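Local coordinates for Nop domain-containing protein (Archaeoglobus fulgidus, PDB 1NT2), which probably binds box C/D guide RNA as the Nop5p core protein of the archaeal sRNP, in complex with the methyltransferase fibrillarin, at residues S18-E23 / Y235-I240. Numbering follows the deposited sequence.
Sequences SENFEE and YFRGEI
The first turn of helix 21-27 meets the turn that follows helix 217-236, the two backbones coming nearest at Glu23 and Arg237, whose CA atoms are 6.9 Å apart. Gly238, with a positive phi of 91°, turns the chain out of the helix, while Arg237 just before it sends its side chain across to 18-23. The Arg237 side chain bends at chi2 and chi3, and its guanidinium lies between two carboxylates. Over one face sits Glu22, extended beyond CG, with OE2 3.5 Å from Arg237 NH2; the carboxylate and guanidinium planes stand nearly perpendicular, at 83°. Against the opposite face lies Glu239, with Glu239 OE1 a long 3.6 Å from Arg237 NH2. Both oxygens are well out of the guanidinium plane, so this salt-bridge network rests on charge attraction rather than on directed N-H bonds. At the rim of the group Asn20 arrives tip to tip, its ND2 3.4 Å from Arg237 NH1, two donors that merely touch. Asn20 is the N-cap of helix 21-27: its OD1 accepts a weak bond from Glu23 N. The contact joins the N-terminal region to the helical Nop part of the chain, at the surface beside helix 50-71, where Glu22 also touches Ala60. Between the aliphatic parts of the chains, Glu23 CG lies 4.3 Å from Arg237 CD. One residue before Arg237, Phe236 packs on Leu26 of helix 21-27 and on Leu111 of the fibrillarin chain.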
ATOM      1  N   SER B  18     -48.123  -2.872  21.383  1.00 77.26           N
ATOM      2  CA  SER B  18     -48.240  -3.745  22.550  1.00 77.72           C
ATOM      3  C   SER B  18     -47.140  -3.458  23.571  1.00 77.88           C
ATOM      4  O   SER B  18     -46.012  -3.943  23.428  1.00 79.00           O
ATOM      5  CB  SER B  18     -48.193  -5.223  22.133  1.00 77.53           C
ATOM      6  OG  SER B  18     -49.411  -5.625  21.527  1.00 77.12           O
ATOM      7  N   GLU B  19     -47.481  -2.665  24.592  1.00 76.62           N
ATOM      8  CA  GLU B  19     -46.555  -2.286  25.664  1.00 73.81           C
ATOM      9  C   GLU B  19     -45.169  -1.952  25.114  1.00 71.02           C
ATOM     10  O   GLU B  19     -44.155  -2.110  25.801  1.00 70.85           O
ATOM     11  CB  GLU B  19     -46.462  -3.417  26.706  1.00 74.92           C
ATOM     12  CG  GLU B  19     -47.769  -3.668  27.479  1.00 75.52           C
ATOM     13  CD  GLU B  19     -47.705  -4.882  28.410  1.00 76.28           C
ATOM     14  OE1 GLU B  19     -46.751  -4.983  29.213  1.00 76.35           O
ATOM     15  OE2 GLU B  19     -48.622  -5.733  28.349  1.00 76.21           O
ATOM     16  N   ASN B  20     -45.135  -1.485  23.870  1.00 67.49           N
ATOM     17  CA  ASN B  20     -43.878  -1.143  23.232  1.00 63.91           C
ATOM     18  C   ASN B  20     -43.925   0.226  22.578  1.00 61.12           C
ATOM     19  O   ASN B  20     -44.014   0.340  21.357  1.00 59.88           O
ATOM     20  CB  ASN B  20     -43.507  -2.206  22.195  1.00 63.41           C
ATOM     21  CG  ASN B  20     -42.036  -2.590  22.255  1.00 63.31           C
ATOM     22  OD1 ASN B  20     -41.153  -1.754  22.060  1.00 63.25           O
ATOM     23  ND2 ASN B  20     -41.767  -3.863  22.530  1.00 62.53           N
ATOM     24  N   PHE B  21     -43.885   1.263  23.410  1.00 58.72           N
ATOM     25  CA  PHE B  21     -43.880   2.642  22.938  1.00 56.81           C
ATOM     26  C   PHE B  21     -42.422   2.939  22.662  1.00 56.26           C
ATOM     27  O   PHE B  21     -42.081   3.778  21.828  1.00 56.19           O
ATOM     28  CB  PHE B  21     -44.403   3.586  24.022  1.00 54.74           C
ATOM     29  CG  PHE B  21     -45.854   3.398  24.331  1.00 52.45           C
ATOM     30  CD1 PHE B  21     -46.367   3.789  25.552  1.00 50.97           C
ATOM     31  CD2 PHE B  21     -46.708   2.815  23.398  1.00 52.36           C
ATOM     32  CE1 PHE B  21     -47.702   3.601  25.846  1.00 50.13           C
ATOM     33  CE2 PHE B  21     -48.046   2.622  23.680  1.00 50.23           C
ATOM     34  CZ  PHE B  21     -48.544   3.015  24.906  1.00 50.77           C
ATOM     35  N   GLU B  22     -41.565   2.227  23.384  1.00 54.74           N
ATOM     36  CA  GLU B  22     -40.137   2.371  23.228  1.00 52.95           C
ATOM     37  C   GLU B  22     -39.777   2.074  21.783  1.00 51.66           C
ATOM     38  O   GLU B  22     -38.921   2.740  21.198  1.00 52.64           O
ATOM     39  CB  GLU B  22     -39.412   1.407  24.160  1.00 53.04           C
ATOM     40  CG  GLU B  22     -39.665   1.694  25.628  1.00 54.22           C
ATOM     41  CD  GLU B  22     -38.850   0.805  26.553  1.00 54.79           C
ATOM     42  OE1 GLU B  22     -38.926   1.009  27.785  1.00 55.12           O
ATOM     43  OE2 GLU B  22     -38.136  -0.094  26.053  1.00 53.55           O
ATOM     44  N   GLU B  23     -40.445   1.084  21.197  1.00 49.05           N
ATOM     45  CA  GLU B  23     -40.160   0.720  19.821  1.00 45.54           C
ATOM     46  C   GLU B  23     -40.594   1.806  18.858  1.00 44.58           C
ATOM     47  O   GLU B  23     -39.755   2.364  18.156  1.00 45.38           O
ATOM     48  CB  GLU B  23     -40.831  -0.601  19.457  1.00 43.88           C
ATOM     49  CG  GLU B  23     -39.917  -1.531  18.675  1.00 41.17           C
ATOM     50  CD  GLU B  23     -40.611  -2.797  18.243  1.00 40.41           C
ATOM     51  OE1 GLU B  23     -41.579  -2.690  17.460  1.00 39.76           O
ATOM     52  OE2 GLU B  23     -40.193  -3.892  18.687  1.00 39.07           O
ATOM     53  N   TYR B 235     -29.723  -0.286  18.796  1.00 35.77           N
ATOM     54  CA  TYR B 235     -28.963   0.570  19.696  1.00 35.84           C
ATOM     55  C   TYR B 235     -29.721   1.129  20.912  1.00 35.28           C
ATOM     56  O   TYR B 235     -29.120   1.380  21.954  1.00 34.43           O
ATOM     57  CB  TYR B 235     -28.367   1.709  18.852  1.00 36.92           C
ATOM     58  CG  TYR B 235     -27.387   2.620  19.552  1.00 37.82           C
ATOM     59  CD1 TYR B 235     -27.497   4.005  19.424  1.00 38.98           C
ATOM     60  CD2 TYR B 235     -26.357   2.111  20.334  1.00 37.13           C
ATOM     61  CE1 TYR B 235     -26.612   4.863  20.061  1.00 39.87           C
ATOM     62  CE2 TYR B 235     -25.460   2.962  20.976  1.00 39.53           C
ATOM     63  CZ  TYR B 235     -25.596   4.341  20.838  1.00 40.59           C
ATOM     64  OH  TYR B 235     -24.747   5.203  21.494  1.00 41.18           O
ATOM     65  N   PHE B 236     -31.033   1.315  20.795  1.00 35.21           N
ATOM     66  CA  PHE B 236     -31.809   1.874  21.901  1.00 36.26           C
ATOM     67  C   PHE B 236     -32.765   0.902  22.586  1.00 38.21           C
ATOM     68  O   PHE B 236     -33.173   1.121  23.735  1.00 37.70           O
ATOM     69  CB  PHE B 236     -32.597   3.078  21.405  1.00 34.75           C
ATOM     70  CG  PHE B 236     -31.735   4.202  20.937  1.00 32.49           C
ATOM     71  CD1 PHE B 236     -30.925   4.884  21.832  1.00 32.06           C
ATOM     72  CD2 PHE B 236     -31.712   4.570  19.599  1.00 31.92           C
ATOM     73  CE1 PHE B 236     -30.097   5.922  21.400  1.00 32.42           C
ATOM     74  CE2 PHE B 236     -30.893   5.603  19.154  1.00 31.23           C
ATOM     75  CZ  PHE B 236     -30.082   6.282  20.057  1.00 31.63           C
ATOM     76  N   ARG B 237     -33.125  -0.158  21.864  1.00 39.94           N
ATOM     77  CA  ARG B 237     -34.029  -1.206  22.353  1.00 40.92           C
ATOM     78  C   ARG B 237     -33.223  -2.461  22.687  1.00 41.70           C
ATOM     79  O   ARG B 237     -33.284  -2.974  23.805  1.00 41.76           O
ATOM     80  CB  ARG B 237     -35.067  -1.557  21.275  1.00 40.81           C
ATOM     81  CG  ARG B 237     -36.476  -1.021  21.491  1.00 39.72           C
ATOM     82  CD  ARG B 237     -37.371  -2.056  22.159  1.00 37.35           C
ATOM     83  NE  ARG B 237     -36.909  -2.391  23.501  1.00 35.95           N
ATOM     84  CZ  ARG B 237     -37.574  -3.173  24.343  1.00 35.00           C
ATOM     85  NH1 ARG B 237     -38.734  -3.706  23.978  1.00 33.57           N
ATOM     86  NH2 ARG B 237     -37.084  -3.415  25.550  1.00 33.98           N
ATOM     87  N   GLY B 238     -32.470  -2.943  21.702  1.00 42.44           N
ATOM     88  CA  GLY B 238     -31.668  -4.135  21.882  1.00 43.11           C
ATOM     89  C   GLY B 238     -32.448  -5.367  21.475  1.00 43.82           C
ATOM     90  O   GLY B 238     -31.867  -6.413  21.198  1.00 43.89           O
ATOM     91  N   GLU B 239     -33.771  -5.241  21.427  1.00 45.13           N
ATOM     92  CA  GLU B 239     -34.641  -6.356  21.060  1.00 46.17           C
ATOM     93  C   GLU B 239     -35.172  -6.291  19.634  1.00 45.49           C
ATOM     94  O   GLU B 239     -35.504  -5.224  19.122  1.00 44.49           O
ATOM     95  CB  GLU B 239     -35.811  -6.446  22.032  1.00 47.94           C
ATOM     96  CG  GLU B 239     -35.380  -6.523  23.478  1.00 50.91           C
ATOM     97  CD  GLU B 239     -36.484  -7.022  24.387  1.00 53.15           C
ATOM     98  OE1 GLU B 239     -36.312  -6.954  25.621  1.00 54.95           O
ATOM     99  OE2 GLU B 239     -37.521  -7.492  23.866  1.00 53.82           O
ATOM    100  N   ILE B 240     -35.262  -7.459  19.010  1.00 45.64           N
ATOM    101  CA  ILE B 240     -35.727  -7.569  17.639  1.00 46.62           C
ATOM    102  C   ILE B 240     -37.147  -7.035  17.474  1.00 48.69           C
ATOM    103  O   ILE B 240     -37.842  -6.768  18.451  1.00 49.04           O
ATOM    104  CB  ILE B 240     -35.652  -9.038  17.157  1.00 45.10           C
ATOM    105  CG1 ILE B 240     -34.338  -9.663  17.649  1.00 47.33           C
ATOM    106  CG2 ILE B 240     -35.718  -9.100  15.633  1.00 41.78           C
ATOM    107  CD1 ILE B 240     -34.100 -11.120  17.238  1.00 48.81           C
TER